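Local coordinates for protein putative isochorismatase hydrolase (PDB 3LQY) that probably catalyses a hydrolysis as a putative member of the isochorismatase family of cysteine hydrolases, at residues L10-F15 and V117-M122; V54-H59 and A76-S81; P29-E34 and T150-F155; N17-T22 and A66-P71. All blocks are in the same frame, centred on the assembly; numbering follows the deposited sequence.

Contact 1 (L10-F15 and V117-M122)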
loop_
_atom_site.group_PDB
_atom_site.type_symbol
_atom_site.label_atom_id
_atom_site.label_comp_id
_atom_site.label_asym_id
_atom_site.label_seq_id
_atom_site.Cartn_x
_atom_site.Cartn_y
_atom_site.Cartn_z
ATOM N N LEU A 10 -0.834 -8.262 6.082
ATOM C CA LEU A 10 -1.419 -7.071 5.440
ATOM C C LEU A 10 -0.317 -6.028 5.338
ATOM O O LEU A 10 0.371 -5.730 6.317
ATOM C CB LEU A 10 -2.636 -6.563 6.201
ATOM C CG LEU A 10 -3.285 -5.216 5.846
ATOM C CD1 LEU A 10 -4.127 -5.350 4.532
ATOM C CD2 LEU A 10 -4.100 -4.761 7.076
ATOM N N LEU A 11 -0.119 -5.530 4.119
ATOM C CA LEU A 11 0.983 -4.634 3.787
ATOM C C LEU A 11 0.393 -3.336 3.307
ATOM O O LEU A 11 -0.222 -3.257 2.222
ATOM C CB LEU A 11 1.875 -5.240 2.714
ATOM C CG LEU A 11 3.203 -4.562 2.375
ATOM C CD1 LEU A 11 4.072 -4.423 3.586
ATOM C CD2 LEU A 11 3.926 -5.387 1.317
ATOM N N LEU A 12 0.576 -2.304 4.106
ATOM C CA LEU A 12 -0.018 -1.045 3.803
ATOM C C LEU A 12 1.070 -0.135 3.279
ATOM O O LEU A 12 2.015 0.220 3.993
ATOM C CB LEU A 12 -0.660 -0.457 5.078
ATOM C CG LEU A 12 -1.656 -1.400 5.806
ATOM C CD1 LEU A 12 -0.993 -2.321 6.859
ATOM C CD2 LEU A 12 -2.804 -0.609 6.442
ATOM N N ILE A 13 0.917 0.283 2.033
ATOM C CA ILE A 13 1.931 1.085 1.343
ATOM C C ILE A 13 1.572 2.554 1.346
ATOM O O ILE A 13 0.662 2.969 0.653
ATOM C CB ILE A 13 2.084 0.631 -0.156
ATOM C CG1 ILE A 13 2.424 -0.862 -0.246
ATOM C CG2 ILE A 13 3.175 1.474 -0.833
ATOM C CD1 ILE A 13 3.767 -1.243 0.371
ATOM N N ASP A 14 2.268 3.329 2.183
ATOM C CA ASP A 14 2.297 4.763 2.106
ATOM C C ASP A 14 0.935 5.425 2.204
ATOM O O ASP A 14 0.636 6.325 1.426
ATOM C CB ASP A 14 2.999 5.285 0.839
ATOM C CG ASP A 14 4.451 4.847 0.706
ATOM O OD1 ASP A 14 4.990 4.211 1.616
ATOM O OD2 ASP A 14 5.045 5.110 -0.395
ATOM N N PHE A 15 0.135 5.058 3.204
ATOM C CA PHE A 15 -1.090 5.800 3.433
ATOM C C PHE A 15 -0.693 7.025 4.287
ATOM O O PHE A 15 -0.955 7.074 5.483
ATOM C CB PHE A 15 -2.140 4.940 4.159
ATOM C CG PHE A 15 -3.143 4.262 3.261
ATOM C CD1 PHE A 15 -3.920 4.996 2.376
ATOM C CD2 PHE A 15 -3.363 2.905 3.353
ATOM C CE1 PHE A 15 -4.868 4.415 1.622
ATOM C CE2 PHE A 15 -4.326 2.294 2.584
ATOM C CZ PHE A 15 -5.080 3.045 1.693
ATOM N N VAL A 117 -1.424 -9.238 1.438
ATOM C CA VAL A 117 -2.623 -8.502 1.016
ATOM C C VAL A 117 -2.192 -7.043 0.975
ATOM O O VAL A 117 -1.721 -6.520 1.980
ATOM C CB VAL A 117 -3.807 -8.688 1.977
ATOM C CG1 VAL A 117 -4.943 -7.707 1.626
ATOM C CG2 VAL A 117 -4.313 -10.110 1.921
ATOM N N ILE A 118 -2.298 -6.431 -0.208
ATOM C CA ILE A 118 -1.661 -5.126 -0.492
ATOM C C ILE A 118 -2.691 -4.033 -0.606
ATOM O O ILE A 118 -3.697 -4.190 -1.302
ATOM C CB ILE A 118 -0.813 -5.229 -1.768
ATOM C CG1 ILE A 118 0.417 -6.108 -1.479
ATOM C CG2 ILE A 118 -0.406 -3.870 -2.298
ATOM C CD1 ILE A 118 1.005 -6.811 -2.738
ATOM N N VAL A 119 -2.455 -2.936 0.111
ATOM C CA VAL A 119 -3.318 -1.770 0.062
ATOM C C VAL A 119 -2.407 -0.534 0.075
ATOM O O VAL A 119 -1.225 -0.617 0.402
ATOM C CB VAL A 119 -4.345 -1.761 1.232
ATOM C CG1 VAL A 119 -5.098 -3.126 1.310
ATOM C CG2 VAL A 119 -3.675 -1.379 2.576
ATOM N N GLY A 120 -2.949 0.603 -0.299
ATOM C CA GLY A 120 -2.164 1.835 -0.239
ATOM C C GLY A 120 -2.080 2.624 -1.542
ATOM O O GLY A 120 -3.008 2.639 -2.328
ATOM N N ALA A 121 -0.956 3.278 -1.750
ATOM C CA ALA A 121 -0.855 4.319 -2.780
ATOM C C ALA A 121 0.606 4.454 -3.219
ATOM O O ALA A 121 1.503 4.185 -2.427
ATOM C CB ALA A 121 -1.384 5.642 -2.243
HETATM N N MSE A 122 0.885 4.845 -4.483
HETATM C CA MSE A 122 -0.083 5.109 -5.523
HETATM C C MSE A 122 -0.202 3.862 -6.468
HETATM O O MSE A 122 0.768 3.118 -6.631
HETATM C CB MSE A 122 0.391 6.308 -6.336
HETATM C CG MSE A 122 0.684 7.496 -5.488
HETATM SE SE MSE A 122 1.377 9.001 -6.506
HETATM C CE MSE A 122 3.263 8.578 -6.372
HETATM O O HOH W 1 3.478 5.994 -2.313
#

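Contact 2 (V54-H59 and A76-S81)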
loop_
_atom_site.group_PDB
_atom_site.type_symbol
_atom_site.label_atom_id
_atom_site.label_comp_id
_atom_site.label_asym_id
_atom_site.label_seq_id
_atom_site.Cartn_x
_atom_site.Cartn_y
_atom_site.Cartn_z
ATOM N N VAL A 54 0.660 -7.585 10.428
ATOM C CA VAL A 54 0.425 -6.303 9.768
ATOM C C VAL A 54 1.764 -5.580 9.621
ATOM O O VAL A 54 2.470 -5.376 10.628
ATOM C CB VAL A 54 -0.541 -5.426 10.575
ATOM C CG1 VAL A 54 -0.737 -4.092 9.889
ATOM C CG2 VAL A 54 -1.865 -6.129 10.716
ATOM N N VAL A 55 2.120 -5.228 8.376
ATOM C CA VAL A 55 3.338 -4.463 8.111
ATOM C C VAL A 55 3.020 -3.184 7.338
ATOM O O VAL A 55 2.240 -3.196 6.369
ATOM C CB VAL A 55 4.388 -5.242 7.332
ATOM C CG1 VAL A 55 5.661 -4.413 7.161
ATOM C CG2 VAL A 55 4.709 -6.561 7.990
ATOM N N HIS A 56 3.652 -2.094 7.781
ATOM C CA HIS A 56 3.479 -0.782 7.158
ATOM C C HIS A 56 4.719 -0.343 6.399
ATOM O O HIS A 56 5.869 -0.621 6.801
ATOM C CB HIS A 56 3.186 0.296 8.242
ATOM C CG HIS A 56 2.051 -0.050 9.150
ATOM N ND1 HIS A 56 0.766 0.407 8.944
ATOM C CD2 HIS A 56 2.009 -0.812 10.274
ATOM C CE1 HIS A 56 -0.010 -0.036 9.924
ATOM N NE2 HIS A 56 0.714 -0.794 10.729
ATOM N N VAL A 57 4.483 0.423 5.346
ATOM C CA VAL A 57 5.570 0.980 4.571
ATOM C C VAL A 57 5.292 2.468 4.485
ATOM O O VAL A 57 4.161 2.848 4.341
ATOM C CB VAL A 57 5.631 0.357 3.185
ATOM C CG1 VAL A 57 6.598 1.125 2.326
ATOM C CG2 VAL A 57 6.030 -1.153 3.296
ATOM N N ARG A 58 6.336 3.279 4.606
ATOM C CA ARG A 58 6.234 4.699 4.616
ATOM C C ARG A 58 7.386 5.281 3.806
ATOM O O ARG A 58 8.503 4.811 3.905
ATOM C CB ARG A 58 6.332 5.157 6.090
ATOM C CG ARG A 58 5.767 6.469 6.394
ATOM C CD ARG A 58 5.723 6.778 7.903
ATOM N NE ARG A 58 7.048 6.940 8.540
ATOM C CZ ARG A 58 7.839 8.003 8.417
ATOM N NH1 ARG A 58 7.453 9.062 7.713
ATOM N NH2 ARG A 58 9.022 8.032 9.047
ATOM N N HIS A 59 7.119 6.306 3.014
ATOM C CA HIS A 59 8.132 6.925 2.143
ATOM C C HIS A 59 8.604 8.292 2.604
ATOM O O HIS A 59 7.783 9.137 3.000
ATOM C CB HIS A 59 7.548 7.102 0.733
ATOM C CG HIS A 59 8.571 7.477 -0.298
ATOM N ND1 HIS A 59 9.147 6.534 -1.120
ATOM C CD2 HIS A 59 9.140 8.667 -0.627
ATOM C CE1 HIS A 59 10.023 7.123 -1.915
ATOM N NE2 HIS A 59 10.043 8.413 -1.639
ATOM N N ALA A 76 4.547 13.437 5.801
ATOM C CA ALA A 76 5.093 12.078 5.572
ATOM C C ALA A 76 4.686 11.079 6.635
ATOM O O ALA A 76 5.084 9.926 6.577
ATOM C CB ALA A 76 6.616 12.122 5.499
ATOM N N LYS A 77 3.897 11.506 7.601
ATOM C CA LYS A 77 3.398 10.615 8.653
ATOM C C LYS A 77 2.231 9.803 8.115
ATOM O O LYS A 77 1.478 10.299 7.296
ATOM C CB LYS A 77 2.948 11.429 9.881
ATOM C CG LYS A 77 4.072 12.107 10.605
ATOM C CD LYS A 77 3.534 12.955 11.822
ATOM C CE LYS A 77 4.642 13.654 12.564
ATOM N NZ LYS A 77 4.054 14.596 13.572
ATOM N N ILE A 78 2.084 8.564 8.598
ATOM C CA ILE A 78 0.934 7.719 8.265
ATOM C C ILE A 78 -0.316 8.402 8.811
ATOM O O ILE A 78 -0.352 8.886 9.985
ATOM C CB ILE A 78 1.024 6.338 8.938
ATOM C CG1 ILE A 78 2.176 5.534 8.347
ATOM C CG2 ILE A 78 -0.319 5.588 8.830
ATOM C CD1 ILE A 78 2.368 4.167 9.003
ATOM N N HIS A 79 -1.341 8.401 7.982
ATOM C CA HIS A 79 -2.588 9.024 8.256
ATOM C C HIS A 79 -3.233 8.296 9.441
ATOM O O HIS A 79 -3.063 7.071 9.554
ATOM C CB HIS A 79 -3.459 8.957 7.022
ATOM C CG HIS A 79 -4.677 9.809 7.107
ATOM N ND1 HIS A 79 -5.897 9.304 7.492
ATOM C CD2 HIS A 79 -4.881 11.110 6.811
ATOM C CE1 HIS A 79 -6.793 10.271 7.472
ATOM N NE2 HIS A 79 -6.198 11.389 7.096
ATOM N N PRO A 80 -3.933 9.034 10.331
ATOM C CA PRO A 80 -4.499 8.349 11.525
ATOM C C PRO A 80 -5.566 7.291 11.225
ATOM O O PRO A 80 -5.752 6.376 12.026
ATOM C CB PRO A 80 -5.132 9.474 12.335
ATOM C CG PRO A 80 -4.565 10.744 11.819
ATOM C CD PRO A 80 -4.178 10.493 10.380
ATOM N N SER A 81 -6.233 7.380 10.072
ATOM C CA SER A 81 -7.277 6.433 9.751
ATOM C C SER A 81 -6.695 5.015 9.684
ATOM O O SER A 81 -7.417 4.053 9.893
ATOM C CB SER A 81 -7.966 6.811 8.436
ATOM O OG SER A 81 -7.099 6.625 7.331
#

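Contact 3 (P29-E34 and T150-F155). With GOL (glycerol), chain B.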
loop_
_atom_site.group_PDB
_atom_site.type_symbol
_atom_site.label_atom_id
_atom_site.label_comp_id
_atom_site.label_asym_id
_atom_site.label_seq_id
_atom_site.Cartn_x
_atom_site.Cartn_y
_atom_site.Cartn_z
ATOM N N PRO A 29 -1.980 15.406 -3.165
ATOM C CA PRO A 29 -3.294 14.821 -2.945
ATOM C C PRO A 29 -3.657 13.915 -4.096
ATOM O O PRO A 29 -3.367 14.256 -5.264
ATOM C CB PRO A 29 -4.231 16.042 -2.834
ATOM C CG PRO A 29 -3.532 17.103 -3.570
ATOM C CD PRO A 29 -2.060 16.871 -3.304
ATOM N N LEU A 30 -4.193 12.749 -3.749
ATOM C CA LEU A 30 -4.624 11.760 -4.731
ATOM C C LEU A 30 -6.121 11.770 -4.786
ATOM O O LEU A 30 -6.766 12.401 -3.959
ATOM C CB LEU A 30 -4.171 10.378 -4.304
ATOM C CG LEU A 30 -2.690 10.211 -4.029
ATOM C CD1 LEU A 30 -2.455 8.753 -3.590
ATOM C CD2 LEU A 30 -1.778 10.546 -5.228
ATOM N N VAL A 31 -6.664 11.042 -5.740
ATOM C CA VAL A 31 -8.104 10.917 -5.941
ATOM C C VAL A 31 -8.643 9.761 -5.123
ATOM O O VAL A 31 -8.168 8.651 -5.259
ATOM C CB VAL A 31 -8.435 10.674 -7.426
ATOM C CG1 VAL A 31 -9.901 10.337 -7.581
ATOM C CG2 VAL A 31 -8.037 11.892 -8.265
ATOM N N GLY A 32 -9.586 10.043 -4.205
ATOM C CA GLY A 32 -10.251 8.954 -3.460
ATOM C C GLY A 32 -9.439 8.353 -2.329
ATOM O O GLY A 32 -9.710 7.219 -1.864
ATOM N N THR A 33 -8.442 9.076 -1.836
ATOM C CA THR A 33 -7.588 8.510 -0.801
ATOM C C THR A 33 -8.368 8.174 0.484
ATOM O O THR A 33 -8.137 7.157 1.130
ATOM C CB THR A 33 -6.475 9.459 -0.404
ATOM O OG1 THR A 33 -5.986 10.159 -1.548
ATOM C CG2 THR A 33 -5.346 8.696 0.316
ATOM N N GLU A 34 -9.277 9.060 0.858
ATOM C CA GLU A 34 -10.040 8.881 2.105
ATOM C C GLU A 34 -10.846 7.585 2.071
ATOM O O GLU A 34 -10.787 6.768 3.026
ATOM C CB GLU A 34 -10.947 10.098 2.329
ATOM C CG GLU A 34 -10.196 11.338 2.738
ATOM C CD GLU A 34 -9.412 12.027 1.651
ATOM O OE1 GLU A 34 -9.512 11.640 0.436
ATOM O OE2 GLU A 34 -8.634 12.916 2.013
ATOM N N THR A 150 -4.870 6.422 -6.649
ATOM C CA THR A 150 -3.932 7.015 -7.583
ATOM C C THR A 150 -4.462 8.419 -7.942
ATOM O O THR A 150 -5.226 9.027 -7.192
ATOM C CB THR A 150 -3.706 6.053 -8.849
ATOM O OG1 THR A 150 -2.709 6.563 -9.744
ATOM C CG2 THR A 150 -5.016 5.786 -9.590
ATOM N N LEU A 151 -4.018 8.942 -9.069
ATOM C CA LEU A 151 -4.386 10.243 -9.542
ATOM C C LEU A 151 -4.470 10.296 -11.075
ATOM O O LEU A 151 -4.120 9.332 -11.800
ATOM C CB LEU A 151 -3.388 11.295 -9.028
ATOM C CG LEU A 151 -1.878 10.972 -9.138
ATOM C CD1 LEU A 151 -1.315 10.714 -10.494
ATOM C CD2 LEU A 151 -1.186 12.207 -8.506
ATOM N N ASP A 152 -4.927 11.438 -11.567
ATOM C CA ASP A 152 -5.049 11.644 -12.986
ATOM C C ASP A 152 -3.639 11.728 -13.589
ATOM O O ASP A 152 -2.771 12.431 -13.034
ATOM C CB ASP A 152 -5.785 12.953 -13.313
ATOM C CG ASP A 152 -7.257 12.960 -12.925
ATOM O OD1 ASP A 152 -7.800 11.947 -12.463
ATOM O OD2 ASP A 152 -7.885 14.043 -13.035
ATOM N N LEU A 153 -3.429 11.050 -14.745
ATOM C CA LEU A 153 -2.138 11.105 -15.454
ATOM C C LEU A 153 -2.297 11.709 -16.834
ATOM O O LEU A 153 -3.378 11.661 -17.420
ATOM C CB LEU A 153 -1.495 9.715 -15.556
ATOM C CG LEU A 153 -1.049 9.077 -14.232
ATOM C CD1 LEU A 153 -0.478 7.712 -14.526
ATOM C CD2 LEU A 153 -0.033 9.935 -13.492
ATOM N N GLU A 154 -1.219 12.295 -17.346
ATOM C CA GLU A 154 -1.196 12.812 -18.711
ATOM C C GLU A 154 0.048 12.274 -19.411
ATOM O O GLU A 154 1.135 12.125 -18.804
ATOM C CB GLU A 154 -1.248 14.357 -18.732
ATOM C CG GLU A 154 -1.306 14.988 -20.111
ATOM C CD GLU A 154 0.077 15.347 -20.664
ATOM O OE1 GLU A 154 1.082 15.198 -19.912
ATOM O OE2 GLU A 154 0.149 15.815 -21.830
ATOM N N PHE A 155 -0.111 11.968 -20.680
ATOM C CA PHE A 155 1.022 11.591 -21.462
ATOM C C PHE A 155 0.862 12.030 -22.914
ATOM O O PHE A 155 -0.118 11.668 -23.589
ATOM C CB PHE A 155 1.279 10.074 -21.403
ATOM C CG PHE A 155 2.436 9.662 -22.227
ATOM C CD1 PHE A 155 3.721 9.985 -21.829
ATOM C CD2 PHE A 155 2.258 8.962 -23.424
ATOM C CE1 PHE A 155 4.822 9.639 -22.613
ATOM C CE2 PHE A 155 3.356 8.605 -24.218
ATOM C CZ PHE A 155 4.642 8.923 -23.799
HETATM C C1 GOL B . -8.883 5.786 -6.910
HETATM O O1 GOL B . -7.701 6.568 -7.034
HETATM C C2 GOL B . -9.548 5.457 -8.273
HETATM O O2 GOL B . -10.172 6.533 -8.936
HETATM C C3 GOL B . -10.619 4.388 -8.075
HETATM O O3 GOL B . -11.659 4.455 -9.030
#

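Contact 4 (N17-T22 and A66-P71)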
loop_
_atom_site.group_PDB
_atom_site.type_symbol
_atom_site.label_atom_id
_atom_site.label_comp_id
_atom_site.label_asym_id
_atom_site.label_seq_id
_atom_site.Cartn_x
_atom_site.Cartn_y
_atom_site.Cartn_z
ATOM N N ASN A 17 -0.104 11.284 5.034
ATOM C CA ASN A 17 -0.903 12.494 4.997
ATOM C C ASN A 17 -0.867 13.292 3.711
ATOM O O ASN A 17 -1.911 13.777 3.234
ATOM C CB ASN A 17 -0.481 13.411 6.148
ATOM C CG ASN A 17 -1.000 12.929 7.497
ATOM O OD1 ASN A 17 -2.095 12.377 7.590
ATOM N ND2 ASN A 17 -0.208 13.125 8.541
ATOM N N ASP A 18 0.320 13.501 3.150
ATOM C CA ASP A 18 0.406 14.274 1.859
ATOM C C ASP A 18 -0.475 13.807 0.702
ATOM O O ASP A 18 -0.676 14.556 -0.271
ATOM C CB ASP A 18 1.862 14.420 1.357
ATOM C CG ASP A 18 2.671 15.507 2.086
ATOM O OD1 ASP A 18 2.079 16.508 2.541
ATOM O OD2 ASP A 18 3.917 15.355 2.231
ATOM N N TYR A 19 -0.978 12.584 0.798
ATOM C CA TYR A 19 -1.861 12.003 -0.206
ATOM C C TYR A 19 -3.331 12.307 -0.065
ATOM O O TYR A 19 -4.088 12.116 -0.987
ATOM C CB TYR A 19 -1.677 10.472 -0.268
ATOM C CG TYR A 19 -0.418 9.960 -0.960
ATOM C CD1 TYR A 19 0.256 10.734 -1.887
ATOM C CD2 TYR A 19 0.039 8.670 -0.721
ATOM C CE1 TYR A 19 1.342 10.230 -2.592
ATOM C CE2 TYR A 19 1.154 8.130 -1.402
ATOM C CZ TYR A 19 1.806 8.941 -2.332
ATOM O OH TYR A 19 2.903 8.441 -2.979
ATOM N N PHE A 20 -3.737 12.884 1.044
ATOM C CA PHE A 20 -5.148 13.053 1.356
ATOM C C PHE A 20 -5.541 14.508 1.125
ATOM O O PHE A 20 -5.027 15.440 1.818
ATOM C CB PHE A 20 -5.341 12.762 2.846
ATOM C CG PHE A 20 -5.260 11.299 3.217
ATOM C CD1 PHE A 20 -6.398 10.616 3.554
ATOM C CD2 PHE A 20 -4.028 10.620 3.233
ATOM C CE1 PHE A 20 -6.332 9.255 3.951
ATOM C CE2 PHE A 20 -3.938 9.277 3.593
ATOM C CZ PHE A 20 -5.088 8.586 3.965
ATOM N N SER A 21 -6.500 14.755 0.254
ATOM C CA SER A 21 -6.924 16.135 0.034
ATOM C C SER A 21 -7.617 16.727 1.292
ATOM O O SER A 21 -7.636 17.955 1.450
ATOM C CB SER A 21 -7.837 16.254 -1.152
ATOM O OG SER A 21 -8.967 15.433 -0.966
ATOM N N THR A 22 -8.140 15.867 2.180
ATOM C CA THR A 22 -8.671 16.314 3.482
ATOM C C THR A 22 -7.574 16.700 4.469
ATOM O O THR A 22 -7.892 17.267 5.525
ATOM C CB THR A 22 -9.622 15.246 4.127
ATOM O OG1 THR A 22 -8.901 14.031 4.404
ATOM C CG2 THR A 22 -10.819 14.912 3.216
ATOM N N ALA A 66 12.507 18.139 -1.468
ATOM C CA ALA A 66 11.552 17.184 -2.002
ATOM C C ALA A 66 10.182 17.793 -2.236
ATOM O O ALA A 66 9.757 18.709 -1.490
ATOM C CB ALA A 66 11.402 16.031 -1.041
ATOM N N PRO A 67 9.443 17.263 -3.224
ATOM C CA PRO A 67 8.115 17.781 -3.558
ATOM C C PRO A 67 7.017 17.436 -2.553
ATOM O O PRO A 67 6.085 18.212 -2.387
ATOM C CB PRO A 67 7.804 17.116 -4.906
ATOM C CG PRO A 67 8.596 15.871 -4.872
ATOM C CD PRO A 67 9.853 16.191 -4.154
ATOM N N PHE A 68 7.125 16.268 -1.939
ATOM C CA PHE A 68 6.180 15.789 -0.944
ATOM C C PHE A 68 6.927 14.764 -0.113
ATOM O O PHE A 68 8.062 14.394 -0.456
ATOM C CB PHE A 68 4.901 15.209 -1.567
ATOM C CG PHE A 68 5.114 14.024 -2.498
ATOM C CD1 PHE A 68 5.704 14.191 -3.743
ATOM C CD2 PHE A 68 4.659 12.764 -2.151
ATOM C CE1 PHE A 68 5.878 13.087 -4.602
ATOM C CE2 PHE A 68 4.791 11.667 -3.026
ATOM C CZ PHE A 68 5.418 11.830 -4.216
ATOM N N PHE A 69 6.307 14.290 0.952
ATOM C CA PHE A 69 6.961 13.380 1.881
ATOM C C PHE A 69 8.333 13.876 2.299
ATOM O O PHE A 69 9.317 13.141 2.290
ATOM C CB PHE A 69 7.026 11.964 1.348
ATOM C CG PHE A 69 5.681 11.345 1.071
ATOM C CD1 PHE A 69 4.540 11.793 1.719
ATOM C CD2 PHE A 69 5.567 10.220 0.238
ATOM C CE1 PHE A 69 3.311 11.196 1.474
ATOM C CE2 PHE A 69 4.337 9.644 0.015
ATOM C CZ PHE A 69 3.219 10.112 0.647
ATOM N N LEU A 70 8.348 15.122 2.770
ATOM C CA LEU A 70 9.581 15.730 3.223
ATOM C C LEU A 70 10.014 14.931 4.415
ATOM O O LEU A 70 9.183 14.464 5.193
ATOM C CB LEU A 70 9.400 17.203 3.547
ATOM C CG LEU A 70 9.569 18.125 2.329
ATOM C CD1 LEU A 70 8.479 17.916 1.284
ATOM C CD2 LEU A 70 9.585 19.564 2.756
ATOM N N PRO A 71 11.323 14.720 4.541
ATOM C CA PRO A 71 11.767 13.871 5.622
ATOM C C PRO A 71 11.564 14.560 7.007
ATOM O O PRO A 71 11.900 15.750 7.201
ATOM C CB PRO A 71 13.227 13.603 5.251
ATOM C CG PRO A 71 13.663 14.898 4.610
ATOM C CD PRO A 71 12.452 15.331 3.817
HETATM O O HOH W 2 5.972 16.656 3.411
#

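Contact 1 (L10-F15 and V117-M122)
Two neighbouring parallel strands at the centre of the main sheet meet here, with Leu-10, Leu-11, Leu-12 and Ile-13 paired to Val-117, Ile-118, Val-119 and Gly-120. Four backbone bonds join them. Leu-11 N binds Val-117 O at 2.8 Å, and Val-119 N returns to Leu-11 O. Ile-13 N then binds Val-119 O, and Ala-121 N binds Ile-13 O. On the face that carries Leu-10 and Leu-12, Leu-10 CD1 meets Val-117 CG1 at 3.8 Å. In Val-119, CG1 is anti to the carbonyl carbon (chi1 -51°), which leaves CG2 between the backbone N and the carbonyl carbon, against Leu-12 CG at 3.8 Å. Val-119 CG2 also reaches Phe-15 CE2, at the ring edge, at 3.7 Å. Helix 33-49 covers this face. This is the strand core of the alpha/beta fold of the isochorismatase family, and the chain turns off the sheet at Asp-14. Gly-120 CA packs over one face of the Phe-15 ring, 3.8 Å from its centroid, as a CH-pi contact. Gly-120 CA also comes within 3.2 Å of Ile-13 O. The cis peptide before selenomethionine Met-122, whose N is hydrogen-bonded to OD2 of the 3-sulfinoalanine at 126, is consistent with a cysteine hydrolase of this family.

Contact 2 (V54-H59 and A76-S81)
Ala-76 O accepts two hydrogen bonds, from Arg-58 NH1 at 2.8 Å and from Gln-16 NE2. The arginine N-H approaches from above the carbonyl plane, 56° out of it. The oxygen lies at the edge of the guanidinium, in its plane. The arginine chain is bent at chi3 (67°), which turns NE away from a fully extended path. NH1 also forms a salt bridge with Glu-60, so this nitrogen has two acceptors. Ala-76 CB lies 3.9 Å from Arg-58 NH1. Nearer the backbone, the aliphatic part of Arg-58 crosses Ile-78 obliquely, with CD 3.8 Å from Ile-78 CG1. The contact holds the loop between strands 54-59 and 90-93 against the strand it left, in the parallel sheet of the alpha/beta fold. Farther back along that strand, Ile-78 CD1 meets His-56 CB at 4.0 Å. The two side chains cross at about a right angle. Ile-78 CD1 also comes within 4.1 Å of His-56 ND1. The other ring nitrogen, His-56 NE2, is hydrogen-bonded to Glu-88. At the end of the strand, Gln-16 NE2 also hydrogen-bonds His-59 O, and His-59 ND1 is hydrogen-bonded to Lys-93 NZ.

Contact 3 (P29-E34 and T150-F155)
The backbone bond between the segments runs from Val-31 N to Thr-150 O at 2.9 Å. Beside it, Leu-30 CB makes a van der Waals approach to Thr-150 O, at 3.4 Å. A glycerol, probably from the crystallisation liquor, adds a second polar bridge. Its O1 donates to Val-31 O at 2.8 Å and accepts from Thr-150 N at 2.9 Å, so one hydroxyl bridges the backbones of the two segments. Apolar contact comes next. Leu-30 and Leu-151 meet through their CD2 methyls at 3.7 Å. Leu-151 CG stands between its own backbone N and carbonyl carbon (chi1 46°), which brings it to 3.9 Å from Leu-30 CD2. In the alpha/beta fold, this joins the loop leading into helix 33-49, with Gly-32 as its N-cap residue, to the loop that follows strand 140-149. That second loop runs on into strand 153-155, which pairs antiparallel with 158-160. Nearer the surface, Val-31 CG2 faces Asp-152 OD1 at 4.2 Å. That carboxylate oxygen accepts a bond from Ala-162 N, at the start of helix 162-173. The same helix meets Val-31 through Ala-162 and Thr-150 through Val-165 and His-166.

Contact 4 (N17-T22 and A66-P71)
Phe-68 is the first residue of 66-71 to reach 17-22. Its ring meets Tyr-19 rim to rim, neither over the face of the other, with planes at 40°. Phe-68 CE2 is the touching atom, 3.7 Å from Tyr-19 OH, which lies at the edge of the Phe-68 ring. Phe-68 CD2 also sits 3.5 Å above the centre of the Phe-69 ring.

Phe-69 follows, with both a polar and an aromatic contact. Its backbone N binds Asp-18 OD2 at 2.9 Å, on the anti side of the carboxylate. Its ring stands edge-to-face on Tyr-19, with planes at 64° and centroids 4.7 Å apart. Phe-69 CZ lies over the centre of the Tyr-19 ring, 3.4 Å above its plane. The neighbouring ring atom, Phe-69 CE1, touches Asp-18 CB at 3.5 Å. Tyr-19, Phe-68 and Phe-69 thus form an aromatic cluster.

Leu-70 joins through a water. The water donates to Asp-18 OD2 at 2.7 Å and accepts from Leu-70 N at 2.9 Å. Asp-18 OD2 therefore takes two bonds, while OD1 accepts from Lys-27 N.

In the alpha/beta fold, both segments are loops beyond the C-terminal ends of strands 8-13 and 54-59. The 3-10 turn at 17-19 lies between strand 8-13 and helix 33-49. Tyr-19 O accepts from Thr-33 OG1 at the start of that helix, and the Tyr-19 ring reaches Met-122, just past strand 115-121.

Contact 1 is at the centre of the chain. Contacts 3 and 4, and the 76-81 loop of contact 2, lie beyond the C-terminal ends of the strands. Strand 54-59 of contact 2 shares the sheet: Leu-10 O is 2.7 Å from Val-55 N. Tyr-19 of contact 4 packs on Ala-121 and Met-122, as does Leu-30 of contact 3, where the glycerol bridges Val-31 and Thr-150. Lys-77 O of contact 2 lies 2.9 Å from Asn-17 N of contact 4. Glu-34 OE2 of contact 3 is 2.7 Å from Thr-22 OG1. Asp-14, Lys-93 and the oxidised cysteine at 126 are consistent with the Asp-Lys-Cys active site of related cysteine hydrolases.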